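PDB 4DG9: PA1221 from Pseudomonas aeruginosa, which joins an AMP-binding enzyme region of the ANL clan to a phosphopantetheine attachment site in a single polypeptide chain. Local coordinates for residues T316-H321 / A340-L345; D332-K337 / Q409-F414; G443-A448 / A463-A468. All coordinates share one frame; numbering follows the deposited sequence.

Contact 1 (T316-H321 / A340-L345). With DG9 (5'-({[(2R,3R)-3-amino-2-{[2-({N-[(2R)-2-hydroxy-3,3-dimethyl-4-{[oxido(oxo)phosphonio]oxy}butanoyl]-beta-alanyl}amino)ethyl]sulfanyl}-4-methylpentyl]sulfonyl}amino)-5'-deoxyadenosine), chain B.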
# COMPACT_ATOMS: atom_id res chain seq x y z
N THR A 316 -5.52 0.29 8.86
CA THR A 316 -6.17 -0.40 7.74
C THR A 316 -7.54 0.16 7.38
O THR A 316 -7.63 0.93 6.42
CB THR A 316 -6.21 -1.92 7.96
OG1 THR A 316 -4.91 -2.36 8.37
CG2 THR A 316 -6.62 -2.65 6.69
N PHE A 317 -8.62 -0.37 7.94
CA PHE A 317 -9.95 0.16 7.62
C PHE A 317 -10.60 1.08 8.65
O PHE A 317 -10.42 0.90 9.86
CB PHE A 317 -10.90 -0.99 7.28
CG PHE A 317 -10.51 -1.73 6.05
CD1 PHE A 317 -9.87 -1.08 5.02
CD2 PHE A 317 -10.78 -3.08 5.92
CE1 PHE A 317 -9.50 -1.74 3.88
CE2 PHE A 317 -10.42 -3.75 4.77
CZ PHE A 317 -9.78 -3.08 3.75
N THR A 318 -11.35 2.06 8.16
CA THR A 318 -12.23 2.89 8.98
C THR A 318 -13.67 2.59 8.58
O THR A 318 -14.50 2.20 9.41
CB THR A 318 -11.93 4.39 8.82
OG1 THR A 318 -10.59 4.67 9.27
CG2 THR A 318 -12.92 5.24 9.63
N CYS A 319 -13.95 2.80 7.30
CA CYS A 319 -15.23 2.40 6.72
C CYS A 319 -15.04 1.42 5.57
O CYS A 319 -14.03 1.46 4.85
CB CYS A 319 -15.98 3.63 6.22
SG CYS A 319 -16.10 4.93 7.46
N CYS A 320 -16.02 0.55 5.40
CA CYS A 320 -16.06 -0.36 4.26
C CYS A 320 -17.47 -0.42 3.72
O CYS A 320 -18.43 -0.26 4.48
CB CYS A 320 -15.64 -1.78 4.67
SG CYS A 320 -13.91 -1.99 5.06
N HIS A 321 -17.59 -0.66 2.42
CA HIS A 321 -18.89 -0.76 1.77
C HIS A 321 -18.92 -1.93 0.81
O HIS A 321 -18.08 -2.02 -0.09
CB HIS A 321 -19.19 0.53 1.01
CG HIS A 321 -20.45 0.48 0.19
ND1 HIS A 321 -21.70 0.35 0.75
CD2 HIS A 321 -20.64 0.56 -1.15
CE1 HIS A 321 -22.61 0.34 -0.21
NE2 HIS A 321 -21.99 0.47 -1.37
N ALA A 340 -16.69 -2.86 12.58
CA ALA A 340 -16.76 -3.21 13.99
C ALA A 340 -15.50 -2.74 14.74
O ALA A 340 -14.38 -2.93 14.28
CB ALA A 340 -16.96 -4.69 14.15
N GLY A 341 -15.69 -2.14 15.91
CA GLY A 341 -14.57 -1.72 16.73
C GLY A 341 -14.13 -0.32 16.40
O GLY A 341 -13.18 0.21 16.99
N THR A 342 -14.81 0.29 15.45
CA THR A 342 -14.53 1.66 15.06
C THR A 342 -15.84 2.44 15.03
O THR A 342 -16.93 1.86 14.92
CB THR A 342 -13.85 1.70 13.66
OG1 THR A 342 -12.49 1.29 13.79
CG2 THR A 342 -13.90 3.10 13.05
N ALA A 343 -15.75 3.75 15.14
CA ALA A 343 -16.92 4.59 14.97
C ALA A 343 -16.45 5.82 14.24
O ALA A 343 -15.29 6.21 14.38
CB ALA A 343 -17.53 4.96 16.33
N VAL A 344 -17.32 6.41 13.43
CA VAL A 344 -16.99 7.69 12.81
C VAL A 344 -18.05 8.73 13.07
O VAL A 344 -19.21 8.40 13.32
CB VAL A 344 -16.74 7.59 11.29
CG1 VAL A 344 -15.60 6.63 10.99
CG2 VAL A 344 -18.00 7.14 10.58
N LEU A 345 -17.64 9.99 13.01
CA LEU A 345 -18.57 11.11 12.96
C LEU A 345 -18.20 11.98 11.78
O LEU A 345 -17.03 12.05 11.38
CB LEU A 345 -18.49 11.94 14.23
CG LEU A 345 -18.84 11.26 15.54
CD1 LEU A 345 -18.45 12.15 16.69
CD2 LEU A 345 -20.33 10.90 15.60
C DG9 B . -3.91 2.78 3.39
N DG9 B . -4.26 6.22 2.79
S DG9 B . -3.14 5.48 3.65
C1 DG9 B . -3.77 4.06 4.24
N1 DG9 B . -11.83 5.88 -1.37
O1 DG9 B . -7.37 9.12 4.32
C2 DG9 B . -11.31 7.12 -1.46
N2 DG9 B . -5.34 1.63 5.03
O2 DG9 B . -7.60 10.10 1.77
C3 DG9 B . -5.46 6.64 3.48
N3 DG9 B . -10.20 7.48 -0.80
O3 DG9 B . 3.83 1.97 -8.43
C4 DG9 B . -9.54 6.59 -0.03
C5 DG9 B . -10.04 5.30 0.08
C6 DG9 B . -11.21 4.96 -0.61
N6 DG9 B . -11.74 3.71 -0.53
N7 DG9 B . -9.21 4.64 0.91
C8 DG9 B . -8.22 5.47 1.30
N9 DG9 B . -8.42 6.66 0.72
CA DG9 B . -5.33 2.27 3.67
CB DG9 B . -5.99 1.32 2.67
C1' DG9 B . -7.56 7.86 0.89
S1P DG9 B . -3.50 2.92 1.67
C2' DG9 B . -8.10 8.76 2.00
P2A DG9 B . 4.61 0.73 -8.86
C2P DG9 B . -2.90 1.31 1.25
O2P DG9 B . -1.92 5.35 2.92
C3' DG9 B . -7.49 8.17 3.25
C3P DG9 B . -1.38 1.17 1.33
O3P DG9 B . -2.93 6.29 4.82
C4' DG9 B . -6.12 7.77 2.72
O4' DG9 B . -6.28 7.42 1.34
O4A DG9 B . 6.08 0.63 -8.51
N4P DG9 B . -0.77 1.40 0.04
C5P DG9 B . -0.11 0.46 -0.65
O5P DG9 B . -0.01 -0.70 -0.29
O6A DG9 B . 3.88 -0.59 -8.29
C6P DG9 B . 0.52 0.92 -1.94
C7P DG9 B . -0.16 0.20 -3.09
N8P DG9 B . 0.56 0.35 -4.34
C9P DG9 B . 1.55 -0.46 -4.68
O9P DG9 B . 1.91 -1.39 -3.97
CAP DG9 B . 2.25 -0.20 -5.99
OAP DG9 B . 1.81 1.04 -6.54
CBP DG9 B . 2.02 -1.31 -7.01
CCP DG9 B . 2.49 -0.84 -8.38
CDP DG9 B . 2.86 -2.49 -6.55
CEP DG9 B . 0.55 -1.74 -7.06
CG1 DG9 B . -5.63 -0.15 2.89
CG2 DG9 B . -7.50 1.49 2.74
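Thr318 and Thr342 mark the nearest approach of the two backbones, their CA atoms 6.6 Å apart, so side chains, not paired strands, join the segments. Residues 319-321 belong to a mixed sheet of the AMP-binding region and 342-345 to a separate antiparallel sheet; where strand 319-322 runs beside strand 304-309, Thr318 and Cys319 both face Tyr309 in a classic beta bulge. Three methyls carry the junction: Thr318 CG2 lies 3.3 Å from Val344 CG1 and 4.2 Å from Thr342 CG2. With chi1 of Thr318 at -63°, OG1 lies beside the backbone N and is hydrogen-bonded to Asn314, while CG2, anti to that N, meets the second sheet. Thr342 sets its side chain at about a right angle to that of Thr318, its CG2 touching Thr318 O and its OG1 hydrogen-bonded to Arg191. Val344 CG1 also reaches Cys319 SG, at 3.9 Å. Before the bulge, Thr316 O accepts a hydrogen bond from DG9 N2 at 2.8 Å. The Phe317 ring lies between Thr316 CG2, over the centre of one face, and Cys320 SG, toward the rim of the other. At the ring edge, in plane, DG9 CG2 sits 4.0 Å from Phe317 CE1.

Contact 2 (D332-K337 / Q409-F414). With DG9 (5'-({[(2R,3R)-3-amino-2-{[2-({N-[(2R)-2-hydroxy-3,3-dimethyl-4-{[oxido(oxo)phosphonio]oxy}butanoyl]-beta-alanyl}amino)ethyl]sulfanyl}-4-methylpentyl]sulfonyl}amino)-5'-deoxyadenosine), chain B.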
# COMPACT_ATOMS: atom_id res chain seq x y z
N ASP A 332 -19.96 7.82 -7.79
CA ASP A 332 -18.90 7.34 -6.90
C ASP A 332 -19.43 6.17 -6.10
O ASP A 332 -20.61 6.14 -5.76
CB ASP A 332 -18.43 8.45 -5.95
CG ASP A 332 -19.54 8.92 -4.99
OD1 ASP A 332 -20.33 9.81 -5.38
OD2 ASP A 332 -19.61 8.42 -3.84
N ILE A 333 -18.55 5.22 -5.79
CA ILE A 333 -18.91 4.10 -4.94
C ILE A 333 -18.86 4.56 -3.49
O ILE A 333 -17.87 5.19 -3.08
CB ILE A 333 -17.94 2.90 -5.11
CG1 ILE A 333 -17.80 2.49 -6.56
CG2 ILE A 333 -18.40 1.72 -4.27
CD1 ILE A 333 -19.13 2.31 -7.28
N PRO A 334 -19.91 4.28 -2.71
CA PRO A 334 -19.90 4.73 -1.32
C PRO A 334 -18.71 4.13 -0.59
O PRO A 334 -18.29 3.03 -0.96
CB PRO A 334 -21.20 4.16 -0.75
CG PRO A 334 -22.08 3.96 -1.94
CD PRO A 334 -21.15 3.56 -3.05
N ILE A 335 -18.17 4.82 0.41
CA ILE A 335 -17.21 4.17 1.29
C ILE A 335 -17.93 3.54 2.49
O ILE A 335 -17.31 2.93 3.36
CB ILE A 335 -16.06 5.11 1.72
CG1 ILE A 335 -16.58 6.26 2.56
CG2 ILE A 335 -15.33 5.62 0.51
CD1 ILE A 335 -15.47 7.11 3.10
N GLY A 336 -19.25 3.66 2.51
CA GLY A 336 -20.08 2.94 3.46
C GLY A 336 -20.06 3.40 4.90
O GLY A 336 -20.39 4.55 5.22
N LYS A 337 -19.74 2.46 5.79
CA LYS A 337 -19.90 2.65 7.23
C LYS A 337 -18.72 2.11 8.05
O LYS A 337 -17.86 1.36 7.56
CB LYS A 337 -21.19 1.98 7.70
CG LYS A 337 -22.43 2.50 6.99
CD LYS A 337 -23.71 1.92 7.55
CE LYS A 337 -24.91 2.60 6.90
NZ LYS A 337 -26.04 1.67 6.67
N GLN A 409 -29.11 6.83 2.31
CA GLN A 409 -29.13 5.59 3.11
C GLN A 409 -28.25 5.62 4.35
O GLN A 409 -28.13 4.62 5.06
CB GLN A 409 -28.77 4.38 2.25
CG GLN A 409 -29.65 4.19 1.03
CD GLN A 409 -29.30 2.94 0.24
OE1 GLN A 409 -29.11 1.85 0.80
NE2 GLN A 409 -29.19 3.09 -1.08
N GLY A 410 -27.63 6.77 4.61
CA GLY A 410 -26.73 6.91 5.73
C GLY A 410 -25.37 6.30 5.47
O GLY A 410 -24.68 5.90 6.41
N ARG A 411 -24.99 6.20 4.20
CA ARG A 411 -23.67 5.70 3.83
C ARG A 411 -22.79 6.87 3.47
O ARG A 411 -23.25 7.85 2.87
CB ARG A 411 -23.76 4.75 2.63
CG ARG A 411 -24.79 3.65 2.77
CD ARG A 411 -24.99 2.93 1.45
NE ARG A 411 -25.27 3.87 0.37
CZ ARG A 411 -25.48 3.53 -0.89
NH1 ARG A 411 -25.44 2.25 -1.25
NH2 ARG A 411 -25.73 4.46 -1.80
N LEU A 412 -21.51 6.78 3.83
CA LEU A 412 -20.56 7.85 3.56
C LEU A 412 -20.10 7.87 2.11
O LEU A 412 -19.91 6.83 1.48
CB LEU A 412 -19.36 7.75 4.50
CG LEU A 412 -19.69 8.22 5.91
CD1 LEU A 412 -18.67 7.68 6.92
CD2 LEU A 412 -19.78 9.74 5.95
N ARG A 413 -19.90 9.07 1.61
CA ARG A 413 -19.56 9.30 0.22
C ARG A 413 -18.34 10.20 0.21
O ARG A 413 -18.38 11.33 0.70
CB ARG A 413 -20.73 9.98 -0.48
CG ARG A 413 -22.06 9.30 -0.18
CD ARG A 413 -22.12 7.95 -0.85
NE ARG A 413 -22.16 8.13 -2.29
CZ ARG A 413 -23.25 7.94 -3.03
NH1 ARG A 413 -24.37 7.53 -2.45
NH2 ARG A 413 -23.20 8.14 -4.34
N PHE A 414 -17.24 9.70 -0.32
CA PHE A 414 -15.97 10.38 -0.19
C PHE A 414 -15.92 11.58 -1.10
O PHE A 414 -16.23 11.47 -2.28
CB PHE A 414 -14.81 9.42 -0.52
CG PHE A 414 -13.46 10.01 -0.27
CD1 PHE A 414 -12.88 9.93 0.98
CD2 PHE A 414 -12.79 10.67 -1.29
CE1 PHE A 414 -11.63 10.49 1.22
CE2 PHE A 414 -11.54 11.23 -1.06
CZ PHE A 414 -10.96 11.14 0.20
C DG9 B . -3.91 2.78 3.39
N DG9 B . -4.26 6.22 2.79
S DG9 B . -3.14 5.48 3.65
C1 DG9 B . -3.77 4.06 4.24
N1 DG9 B . -11.83 5.88 -1.37
O1 DG9 B . -7.37 9.12 4.32
C2 DG9 B . -11.31 7.12 -1.46
N2 DG9 B . -5.34 1.63 5.03
O2 DG9 B . -7.60 10.10 1.77
C3 DG9 B . -5.46 6.64 3.48
N3 DG9 B . -10.20 7.48 -0.80
O3 DG9 B . 3.83 1.97 -8.43
C4 DG9 B . -9.54 6.59 -0.03
C5 DG9 B . -10.04 5.30 0.08
C6 DG9 B . -11.21 4.96 -0.61
N6 DG9 B . -11.74 3.71 -0.53
N7 DG9 B . -9.21 4.64 0.91
C8 DG9 B . -8.22 5.47 1.30
N9 DG9 B . -8.42 6.66 0.72
CA DG9 B . -5.33 2.27 3.67
CB DG9 B . -5.99 1.32 2.67
C1' DG9 B . -7.56 7.86 0.89
S1P DG9 B . -3.50 2.92 1.67
C2' DG9 B . -8.10 8.76 2.00
P2A DG9 B . 4.61 0.73 -8.86
C2P DG9 B . -2.90 1.31 1.25
O2P DG9 B . -1.92 5.35 2.92
C3' DG9 B . -7.49 8.17 3.25
C3P DG9 B . -1.38 1.17 1.33
O3P DG9 B . -2.93 6.29 4.82
C4' DG9 B . -6.12 7.77 2.72
O4' DG9 B . -6.28 7.42 1.34
O4A DG9 B . 6.08 0.63 -8.51
N4P DG9 B . -0.77 1.40 0.04
C5P DG9 B . -0.11 0.46 -0.65
O5P DG9 B . -0.01 -0.70 -0.29
O6A DG9 B . 3.88 -0.59 -8.29
C6P DG9 B . 0.52 0.92 -1.94
C7P DG9 B . -0.16 0.20 -3.09
N8P DG9 B . 0.56 0.35 -4.34
C9P DG9 B . 1.55 -0.46 -4.68
O9P DG9 B . 1.91 -1.39 -3.97
CAP DG9 B . 2.25 -0.20 -5.99
OAP DG9 B . 1.81 1.04 -6.54
CBP DG9 B . 2.02 -1.31 -7.01
CCP DG9 B . 2.49 -0.84 -8.38
CDP DG9 B . 2.86 -2.49 -6.55
CEP DG9 B . 0.55 -1.74 -7.06
CG1 DG9 B . -5.63 -0.15 2.89
CG2 DG9 B . -7.50 1.49 2.74
O HOH W 1 -17.80 7.43 -2.10
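Arg413 grips Asp332 from the side. Its CB lies near Asp332 OD2, and CD packs 3.9 Å from Pro334 CB. Bends at chi2 (-70°) and chi3 (-67°) let NE donate to Asp332 OD2 at 3.0 Å; OD2 lies near the guanidinium plane and is met on its syn side, somewhat out of the carboxylate plane. The two flat groups are turned 56° apart, and the second link, NH2 to Asp332 OD1, is weak. Further salt bridges run from NH1 to Asp407 and from NH2 to Glu330. Pro334 CG lies over one face of this guanidinium, toward its rim, and also over the centre of that of Arg411, 3.6 Å from Arg411 CZ; Arg411 is itself salt-bridged to Asp407 (through NE) and Asp327 (through NH1). Ile335 N donates to Leu412 O at 2.9 Å, Gly336 N does so weakly, and Leu412 N returns a bond to Gly336 O. The C2-N3 side of the DG9 adenine lies over one face of the Phe414 ring, tilted to it, with Phe414 CG 3.8 Å from DG9 C2. Ile335 and Gly336, both opposite Leu412, form a classic beta bulge beside the adenine pocket of an ANL-clan AMP-binding enzyme.

Contact 3 (G443-A448 / A463-A468)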
# COMPACT_ATOMS: atom_id res chain seq x y z
N GLY A 443 20.19 25.74 -7.38
CA GLY A 443 20.05 26.12 -8.77
C GLY A 443 18.64 25.95 -9.27
O GLY A 443 18.37 26.15 -10.45
N ILE A 444 17.74 25.57 -8.37
CA ILE A 444 16.33 25.43 -8.74
C ILE A 444 15.51 26.58 -8.19
O ILE A 444 15.46 26.81 -6.98
CB ILE A 444 15.74 24.09 -8.27
CG1 ILE A 444 16.09 22.99 -9.26
CG2 ILE A 444 14.22 24.20 -8.11
CD1 ILE A 444 15.79 21.60 -8.76
N LEU A 445 14.87 27.30 -9.10
CA LEU A 445 14.06 28.46 -8.73
C LEU A 445 12.69 28.03 -8.25
O LEU A 445 12.34 28.22 -7.08
CB LEU A 445 13.95 29.42 -9.92
CG LEU A 445 15.32 29.84 -10.44
CD1 LEU A 445 15.28 30.43 -11.86
CD2 LEU A 445 15.98 30.80 -9.46
N ASP A 446 11.91 27.44 -9.15
CA ASP A 446 10.56 26.99 -8.81
C ASP A 446 10.34 25.52 -9.16
O ASP A 446 11.09 24.94 -9.94
CB ASP A 446 9.53 27.86 -9.52
CG ASP A 446 8.39 28.26 -8.61
OD1 ASP A 446 8.12 27.54 -7.63
OD2 ASP A 446 7.76 29.30 -8.89
N CYS A 447 9.32 24.93 -8.55
CA CYS A 447 8.91 23.57 -8.87
C CYS A 447 7.40 23.36 -8.74
O CYS A 447 6.78 23.79 -7.76
CB CYS A 447 9.65 22.57 -7.98
SG CYS A 447 9.10 20.86 -8.17
N ALA A 448 6.82 22.66 -9.71
CA ALA A 448 5.42 22.28 -9.68
C ALA A 448 5.26 20.76 -9.73
O ALA A 448 5.78 20.09 -10.64
CB ALA A 448 4.68 22.90 -10.85
N ALA A 463 7.62 19.51 -12.89
CA ALA A 463 8.18 20.52 -13.78
C ALA A 463 8.94 21.57 -12.97
O ALA A 463 8.40 22.14 -12.04
CB ALA A 463 7.09 21.18 -14.61
N TRP A 464 10.20 21.82 -13.32
CA TRP A 464 11.00 22.75 -12.54
C TRP A 464 11.66 23.81 -13.40
O TRP A 464 11.88 23.61 -14.59
CB TRP A 464 12.06 22.01 -11.72
CG TRP A 464 13.02 21.21 -12.55
CD1 TRP A 464 12.84 19.94 -13.03
CD2 TRP A 464 14.32 21.62 -13.00
NE1 TRP A 464 13.94 19.54 -13.75
CE2 TRP A 464 14.86 20.55 -13.74
CE3 TRP A 464 15.07 22.78 -12.84
CZ2 TRP A 464 16.12 20.62 -14.33
CZ3 TRP A 464 16.32 22.85 -13.43
CH2 TRP A 464 16.83 21.78 -14.16
N THR A 465 11.99 24.94 -12.79
CA THR A 465 12.72 26.00 -13.49
C THR A 465 14.02 26.28 -12.76
O THR A 465 14.13 26.05 -11.56
CB THR A 465 11.90 27.29 -13.56
OG1 THR A 465 11.74 27.81 -12.23
CG2 THR A 465 10.54 27.03 -14.18
N GLY A 466 15.00 26.79 -13.49
CA GLY A 466 16.29 27.10 -12.91
C GLY A 466 17.41 26.92 -13.92
O GLY A 466 17.18 26.90 -15.13
N LYS A 467 18.63 26.78 -13.42
CA LYS A 467 19.79 26.54 -14.28
C LYS A 467 19.60 25.25 -15.10
O LYS A 467 19.09 24.25 -14.60
CB LYS A 467 21.06 26.47 -13.45
CG LYS A 467 22.21 27.30 -14.00
CD LYS A 467 22.63 28.38 -13.03
CE LYS A 467 24.15 28.54 -13.03
NZ LYS A 467 24.59 29.91 -12.62
N ALA A 468 20.03 25.28 -16.35
CA ALA A 468 19.82 24.17 -17.27
C ALA A 468 20.54 22.90 -16.82
O ALA A 468 20.21 21.80 -17.25
CB ALA A 468 20.27 24.55 -18.68
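Ala463 O is held by two groups of the facing strand, the amide of Ala448 at 2.9 Å from its N and, more weakly, the CA-H of Cys447. This carbonyl belongs to a beta hairpin formed by strands 444-452 and 459-466, whose segments 444-448 and 463-466 run antiparallel, 157° apart. Ala448 O takes the return bond from Ala463 N, making Ala448 and Ala463 a hydrogen-bonded pair. Further along, Leu445 and Asp446 both face Thr465 in a classic beta bulge. Leu445 N donates to Thr465 O at 2.9 Å, Thr465 N to Asp446 O, and Asp446 N to the hydroxyl Thr465 OG1 at 3.1 Å. A chi1 of 66° puts that oxygen between the backbone N and carbonyl carbon of Thr465, over the bulge, where it also touches Leu445 CB and Asp446 CB. The carboxylate of Asp446 leads away from the second strand: OD1 forms a salt bridge with Arg439 and receives a weak bond from Cys447 N. Leu445 CD1 lies 3.6 Å from Gly466 CA, and beyond it Lys467 N donates to Gly443 O at 3.0 Å. Strand 459-466 is the central one of three, with Trp464 also bonded through its backbone to Val489 of strand 487-490. Ala448 and Ala463 share the face covered by Leu507 of helix 504-511. On the other face, Ile444 and Trp464 cross at about a right angle: Ile444 CD1 stands over the rim of the indole, and Ile444 CG1 approaches Trp464 CE3 to 3.7 Å.

How the contacts relate
From the N terminus, the chain runs through 316-321, then 332-337, before 340-345 closes the short loop of contact 1; only at 409-414, after most of the antiparallel sheet, does contact 2 close. The two therefore cross, their segments alternating. They also touch, with a probable hydrogen bond from Cys320 N to Lys337 O, and both reach DG9. Together they tie the mixed sheet containing 319-322 to two strands of the antiparallel sheet, 342-347 and 412-417. Contact 3 follows in series, closing a local hairpin in a separate three-stranded sheet; its nearest atoms stay about 29 Å from contact 1 and about 21 Å from contact 2.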